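Local coordinates for capsular polysaccharide biosynthesis protein (Vibrio cholerae, PDB 1XPJ) that is of unknown function but belongs to the haloacid dehalogenase-like hydrolases and may act in capsular polysaccharide biosynthesis, at the interface of chains A and B and the interface of chains A and C. Coordinates in Å, arbitrary orientation; residue numbers count along the deposited sequence, not the author numbering. Chains: chain A/B/C, hypothetical protein.

Contact 1: the interface of chains A and B. Residues chain A 62, 66, 83-85; chain B 58-59, 62, 66.
The side-chain amide nitrogen ND2 of B:Asn62 donates to A:Ile83 O at 2.9 Å and also meets a water (water 2) at 3.0 Å, bridging a helix of one haloacid dehalogenase-like chain to strand 82-85 of the other. This two-fold interface belongs to the deposited assembly and may or may not form in the cell. ND2 comes to the carbonyl from above its plane, 37° out, and the bond is moderately bent. With CG anti to the carbonyl carbon (chi1 -68°), the amide leaves helix 58-64 towards the strand. One turn earlier, B:Gly59 O accepts from A:Ile83 N at 3.1 Å in a fairly straight bond, so both backbone polar groups of A:Ile83 are used by the same helix. Water 2 extends the link to A:Val85 N, 3.1 Å away. Beside B:Gly59, where no side chain intervenes, CD2 of A:Leu84 rests 3.6 Å from the glycine CA.

The other end of the B:Asn62 amide faces A:Asn62, its counterpart across the two-fold: water 1 lies 2.7 Å from OD1 of B:Asn62 and equally close to OD1 of A:Asn62, consistent with a position near the axis. A:Leu66 and B:Leu66 also meet about this axis, crossing at roughly a right angle with CD1 tip to tip, a tight pairing. Each CD1 additionally packs on the partner's Asn62, A:Leu66 CD1 lying 3.7 Å from B:Asn62 CB.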
ATOM      1  N   ASN A  62       1.816 -10.577   5.578  1.00 21.11           N
ATOM      2  CA  ASN A  62       2.675 -11.206   4.562  1.00 22.01           C
ATOM      3  C   ASN A  62       3.329 -12.518   5.029  1.00 22.90           C
ATOM      4  O   ASN A  62       3.579 -13.418   4.218  1.00 22.85           O
ATOM      5  CB  ASN A  62       3.762 -10.225   4.079  1.00 21.58           C
ATOM      6  CG  ASN A  62       3.223  -9.143   3.133  1.00 20.48           C
ATOM      7  OD1 ASN A  62       2.108  -9.236   2.626  1.00 16.87           O
ATOM      8  ND2 ASN A  62       4.032  -8.108   2.900  1.00 18.19           N
ATOM      9  N   LEU A  66      -0.631 -14.885   4.233  1.00 23.12           N
ATOM     10  CA  LEU A  66      -0.520 -15.188   2.793  1.00 23.00           C
ATOM     11  C   LEU A  66      -0.285 -16.661   2.468  1.00 22.56           C
ATOM     12  O   LEU A  66      -1.002 -17.184   1.620  1.00 23.96           O
ATOM     13  CB  LEU A  66       0.498 -14.295   2.074  1.00 22.45           C
ATOM     14  CG  LEU A  66      -0.070 -13.212   1.143  1.00 25.14           C
ATOM     15  CD1 LEU A  66       1.077 -12.302   0.627  1.00 24.24           C
ATOM     16  CD2 LEU A  66      -0.883 -13.772  -0.066  1.00 23.05           C
ATOM     17  N   ILE A  83      -3.196 -11.943  -5.812  1.00 22.24           N
ATOM     18  CA  ILE A  83      -3.683 -11.849  -4.447  1.00 22.57           C
ATOM     19  C   ILE A  83      -3.244 -10.518  -3.836  1.00 22.96           C
ATOM     20  O   ILE A  83      -2.096 -10.107  -3.999  1.00 23.14           O
ATOM     21  CB  ILE A  83      -3.199 -13.010  -3.562  1.00 22.58           C
ATOM     22  CG1 ILE A  83      -3.421 -14.358  -4.243  1.00 23.52           C
ATOM     23  CG2 ILE A  83      -3.924 -12.972  -2.230  1.00 22.17           C
ATOM     24  CD1 ILE A  83      -2.744 -15.521  -3.505  1.00 24.36           C
ATOM     25  N   LEU A  84      -4.176  -9.863  -3.145  1.00 22.71           N
ATOM     26  CA  LEU A  84      -3.963  -8.558  -2.557  1.00 22.59           C
ATOM     27  C   LEU A  84      -4.427  -8.651  -1.108  1.00 22.35           C
ATOM     28  O   LEU A  84      -5.568  -9.011  -0.852  1.00 21.73           O
ATOM     29  CB  LEU A  84      -4.789  -7.504  -3.310  1.00 22.77           C
ATOM     30  CG  LEU A  84      -4.424  -7.075  -4.755  1.00 23.40           C
ATOM     31  CD1 LEU A  84      -5.346  -5.947  -5.202  1.00 21.27           C
ATOM     32  CD2 LEU A  84      -2.961  -6.627  -4.896  1.00 21.06           C
ATOM     33  N   VAL A  85      -3.538  -8.350  -0.167  1.00 22.01           N
ATOM     34  CA  VAL A  85      -3.906  -8.347   1.242  1.00 22.10           C
ATOM     35  C   VAL A  85      -3.930  -6.890   1.680  1.00 22.60           C
ATOM     36  O   VAL A  85      -3.565  -6.023   0.897  1.00 22.21           O
ATOM     37  CB  VAL A  85      -2.933  -9.182   2.102  1.00 21.93           C
ATOM     38  CG1 VAL A  85      -3.175 -10.649   1.909  1.00 19.85           C
ATOM     39  CG2 VAL A  85      -1.463  -8.821   1.792  1.00 22.61           C
TER
ATOM     40  N   VAL B  58       1.902  -5.630  -7.196  1.00 22.10           N
ATOM     41  CA  VAL B  58       1.988  -6.356  -5.930  1.00 22.03           C
ATOM     42  C   VAL B  58       1.151  -7.640  -5.891  1.00 21.56           C
ATOM     43  O   VAL B  58       1.530  -8.604  -5.235  1.00 21.87           O
ATOM     44  CB  VAL B  58       1.619  -5.430  -4.737  1.00 22.12           C
ATOM     45  CG1 VAL B  58       1.640  -6.189  -3.421  1.00 21.10           C
ATOM     46  CG2 VAL B  58       2.588  -4.271  -4.687  1.00 21.83           C
ATOM     47  N   GLY B  59       0.019  -7.653  -6.579  1.00 21.37           N
ATOM     48  CA  GLY B  59      -0.801  -8.854  -6.666  1.00 21.11           C
ATOM     49  C   GLY B  59      -0.032 -10.068  -7.168  1.00 21.71           C
ATOM     50  O   GLY B  59      -0.295 -11.204  -6.743  1.00 21.75           O
ATOM     51  N   ASN B  62       3.069 -10.923  -4.427  1.00 21.70           N
ATOM     52  CA  ASN B  62       2.544 -11.763  -3.353  1.00 22.33           C
ATOM     53  C   ASN B  62       2.516 -13.252  -3.753  1.00 23.00           C
ATOM     54  O   ASN B  62       2.682 -14.125  -2.898  1.00 23.14           O
ATOM     55  CB  ASN B  62       1.152 -11.294  -2.907  1.00 21.57           C
ATOM     56  CG  ASN B  62       1.185  -9.932  -2.219  1.00 20.86           C
ATOM     57  OD1 ASN B  62       2.230  -9.475  -1.760  1.00 18.82           O
ATOM     58  ND2 ASN B  62       0.032  -9.283  -2.142  1.00 19.46           N
ATOM     59  N   LEU B  66       7.051 -13.700  -2.745  1.00 21.60           N
ATOM     60  CA  LEU B  66       7.091 -13.813  -1.291  1.00 21.57           C
ATOM     61  C   LEU B  66       7.522 -15.201  -0.777  1.00 21.22           C
ATOM     62  O   LEU B  66       8.397 -15.270   0.093  1.00 21.29           O
ATOM     63  CB  LEU B  66       5.748 -13.401  -0.686  1.00 21.43           C
ATOM     64  CG  LEU B  66       5.680 -12.031  -0.008  0.50 22.59           C
ATOM     65  CD1 LEU B  66       4.297 -11.830   0.624  0.50 21.83           C
ATOM     66  CD2 LEU B  66       6.785 -11.857   1.046  0.50 21.80           C
TER
HETATM   67  O   HOH W   1       1.759  -7.913   0.350  1.00 30.75           O
HETATM   68  O   HOH W   2      -1.174  -6.670  -1.258  1.00 33.21           O

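Contact 2: the interface of chains A and C. Residues chain A 10-11, 26, 103-105; chain C 97-99, 122.
The DXDGT motif loop of the haloacid dehalogenase family, represented by A:Gly10 and A:Thr11, meets the acidic turn C:Asp98-C:Asp99 that follows strand 95-97 of the other chain. The Asp-Asp pair probably corresponds to the family's C-terminal acidic motif, which normally helps bind magnesium beside the DXD aspartates. If the dimer forms in the cell, the acidic motif of one chain would lie beside the DXDGT loop of the other, although the structure alone does not show a shared catalytic site. With chi1 at 70°, C:Asp99 turns its carboxylate towards the loop, OD2 3.4 Å from A:Gly10 CA. Its backbone N makes a weak hydrogen bond to the A:Thr11 hydroxyl OG1. The A:Thr11 methyl CG2 turns instead to CG2 of C:Ile97, 3.6 Å away, the two side chains crossing at about a right angle. A:Pro104 wedges in with its ring edge, CD lying 3.5 Å from C:Asp99 CA.

C:Glu122, bent at chi2 (-79°), folds its carboxylate over the start of helix 104-109. OE2 takes two donors from A:Ser105: the backbone N, at 3.3 Å on the syn lone pair, and the hydroxyl OG, at 2.6 Å from above the carboxylate plane. The helix N-terminus would be expected to stabilise negative charge there. OE1 faces A:Arg26, whose NH1 forms a long, weak salt bridge with it at 3.4 Å, the guanidinium and carboxylate planes 55° apart. The same NH1 donates to A:Gly10 O at 3.1 Å, with that oxygen lying in the guanidinium plane, at its edge.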
ATOM      1  N   GLY A  10     -16.274 -15.494   3.379  1.00 24.02           N
ATOM      2  CA  GLY A  10     -17.695 -15.260   3.208  1.00 23.58           C
ATOM      3  C   GLY A  10     -18.126 -15.226   1.752  1.00 23.68           C
ATOM      4  O   GLY A  10     -19.317 -15.335   1.460  1.00 23.27           O
ATOM      5  N   THR A  11     -17.163 -15.068   0.844  1.00 23.37           N
ATOM      6  CA  THR A  11     -17.451 -15.027  -0.588  1.00 24.16           C
ATOM      7  C   THR A  11     -16.991 -16.320  -1.217  1.00 24.06           C
ATOM      8  O   THR A  11     -17.769 -16.994  -1.886  1.00 24.59           O
ATOM      9  CB  THR A  11     -16.723 -13.833  -1.255  1.00 24.39           C
ATOM     10  OG1 THR A  11     -17.380 -12.626  -0.878  1.00 25.96           O
ATOM     11  CG2 THR A  11     -16.878 -13.851  -2.784  1.00 24.82           C
ATOM     12  N   ARG A  26     -17.336 -22.384  -0.705  1.00 23.45           N
ATOM     13  CA  ARG A  26     -18.547 -22.071  -1.454  1.00 23.36           C
ATOM     14  C   ARG A  26     -18.365 -22.435  -2.910  1.00 22.93           C
ATOM     15  O   ARG A  26     -17.779 -21.697  -3.677  1.00 23.00           O
ATOM     16  CB  ARG A  26     -18.878 -20.577  -1.327  1.00 23.72           C
ATOM     17  CG  ARG A  26     -19.379 -20.160   0.010  0.50 24.32           C
ATOM     18  CD  ARG A  26     -20.022 -18.769  -0.026  0.50 25.33           C
ATOM     19  NE  ARG A  26     -21.326 -18.820  -0.695  0.50 26.29           N
ATOM     20  CZ  ARG A  26     -22.082 -17.707  -0.655  0.50 27.65           C
ATOM     21  NH1 ARG A  26     -21.647 -16.630  -0.022  0.50 27.82           N
ATOM     22  NH2 ARG A  26     -23.257 -17.687  -1.290  0.50 26.86           N
ATOM     23  N   ARG A 103     -23.145  -9.110  -4.416  1.00 21.53           N
ATOM     24  CA  ARG A 103     -22.987 -10.098  -3.363  1.00 21.33           C
ATOM     25  C   ARG A 103     -22.776 -11.495  -3.970  1.00 20.98           C
ATOM     26  O   ARG A 103     -23.241 -11.750  -5.080  1.00 20.58           O
ATOM     27  CB  ARG A 103     -24.182 -10.041  -2.412  1.00 21.28           C
ATOM     28  CG  ARG A 103     -24.351  -8.660  -1.749  0.50 19.62           C
ATOM     29  CD  ARG A 103     -25.543  -8.552  -0.768  0.50 18.00           C
ATOM     30  NE  ARG A 103     -26.827  -8.379  -1.446  0.50 14.91           N
ATOM     31  CZ  ARG A 103     -27.233  -7.255  -2.031  0.50 14.66           C
ATOM     32  NH1 ARG A 103     -26.460  -6.175  -2.027  0.50 14.26           N
ATOM     33  NH2 ARG A 103     -28.424  -7.208  -2.624  0.50 13.63           N
ATOM     34  N   PRO A 104     -22.085 -12.399  -3.262  1.00 21.22           N
ATOM     35  CA  PRO A 104     -21.742 -13.709  -3.834  1.00 21.26           C
ATOM     36  C   PRO A 104     -22.969 -14.523  -4.242  1.00 21.45           C
ATOM     37  O   PRO A 104     -22.843 -15.311  -5.180  1.00 21.81           O
ATOM     38  CB  PRO A 104     -20.929 -14.401  -2.722  1.00 21.27           C
ATOM     39  CG  PRO A 104     -20.551 -13.328  -1.772  0.50 21.10           C
ATOM     40  CD  PRO A 104     -21.596 -12.266  -1.878  0.50 21.15           C
ATOM     41  N   SER A 105     -24.120 -14.319  -3.601  1.00 21.38           N
ATOM     42  CA  SER A 105     -25.346 -15.012  -4.020  1.00 21.75           C
ATOM     43  C   SER A 105     -25.885 -14.462  -5.333  1.00 21.34           C
ATOM     44  O   SER A 105     -26.403 -15.216  -6.138  1.00 22.02           O
ATOM     45  CB  SER A 105     -26.449 -14.967  -2.945  1.00 21.94           C
ATOM     46  OG  SER A 105     -26.889 -13.627  -2.734  1.00 22.15           O
TER
ATOM     47  N   ILE C  97     -16.886  -8.406  -5.965  1.00 22.87           N
ATOM     48  CA  ILE C  97     -17.722  -9.420  -5.320  1.00 22.03           C
ATOM     49  C   ILE C  97     -17.352  -9.486  -3.840  1.00 22.12           C
ATOM     50  O   ILE C  97     -16.159  -9.629  -3.490  1.00 21.20           O
ATOM     51  CB  ILE C  97     -17.562 -10.832  -5.971  1.00 21.99           C
ATOM     52  CG1 ILE C  97     -17.788 -10.764  -7.487  1.00 20.98           C
ATOM     53  CG2 ILE C  97     -18.525 -11.835  -5.314  1.00 20.74           C
ATOM     54  CD1 ILE C  97     -17.214 -11.931  -8.242  1.00 21.14           C
ATOM     55  N   ASP C  98     -18.380  -9.383  -2.990  1.00 21.64           N
ATOM     56  CA  ASP C  98     -18.200  -9.226  -1.549  1.00 21.85           C
ATOM     57  C   ASP C  98     -19.516  -9.524  -0.813  1.00 21.57           C
ATOM     58  O   ASP C  98     -20.563  -9.025  -1.228  1.00 21.93           O
ATOM     59  CB  ASP C  98     -17.758  -7.785  -1.272  1.00 21.39           C
ATOM     60  CG  ASP C  98     -17.262  -7.577   0.144  1.00 23.52           C
ATOM     61  OD1 ASP C  98     -17.754  -8.243   1.091  1.00 23.94           O
ATOM     62  OD2 ASP C  98     -16.371  -6.741   0.413  1.00 26.93           O
ATOM     63  N   ASP C  99     -19.467 -10.308   0.268  1.00 20.93           N
ATOM     64  CA  ASP C  99     -20.674 -10.627   1.053  1.00 20.98           C
ATOM     65  C   ASP C  99     -21.220  -9.478   1.901  1.00 21.26           C
ATOM     66  O   ASP C  99     -22.358  -9.555   2.365  1.00 21.02           O
ATOM     67  CB  ASP C  99     -20.522 -11.916   1.894  1.00 21.23           C
ATOM     68  CG  ASP C  99     -19.542 -11.775   3.063  1.00 21.09           C
ATOM     69  OD1 ASP C  99     -18.678 -10.884   3.051  1.00 24.81           O
ATOM     70  OD2 ASP C  99     -19.544 -12.538   4.044  1.00 20.95           O
ATOM     71  N   GLU C 122     -27.186 -13.944   3.021  1.00 27.76           N
ATOM     72  CA  GLU C 122     -25.996 -14.637   2.417  1.00 28.46           C
ATOM     73  C   GLU C 122     -25.398 -15.748   3.260  1.00 29.00           C
ATOM     74  O   GLU C 122     -24.858 -16.712   2.744  1.00 29.36           O
ATOM     75  CB  GLU C 122     -24.923 -13.567   2.402  1.00 28.28           C
ATOM     76  CG  GLU C 122     -25.195 -12.555   1.341  1.00 28.50           C
ATOM     77  CD  GLU C 122     -24.748 -13.199   0.095  1.00 28.22           C
ATOM     78  OE1 GLU C 122     -23.917 -14.120   0.138  1.00 30.30           O
ATOM     79  OE2 GLU C 122     -25.170 -12.713  -0.966  1.00 24.76           O
TER

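About 21 Å separates the C-alpha centres of contact 1 and contact 2, and the two patches have no residue or secondary-structure element in common. Contact 1 uses helices 58-64 and 66-75 with strand 82-85, whereas contact 2 joins the DXDGT loop, A:Arg26 and the start of helix 104-109 to the turn after strand 95-97 and the end of helix 112-122 of chain C. Chain A can thus engage B and C at once through two different two-fold interfaces, which fits a four-chain assembly built as a pair of dimers. Contact 2 includes part of the presumed catalytic motifs; contact 1 contains none of those motif residues.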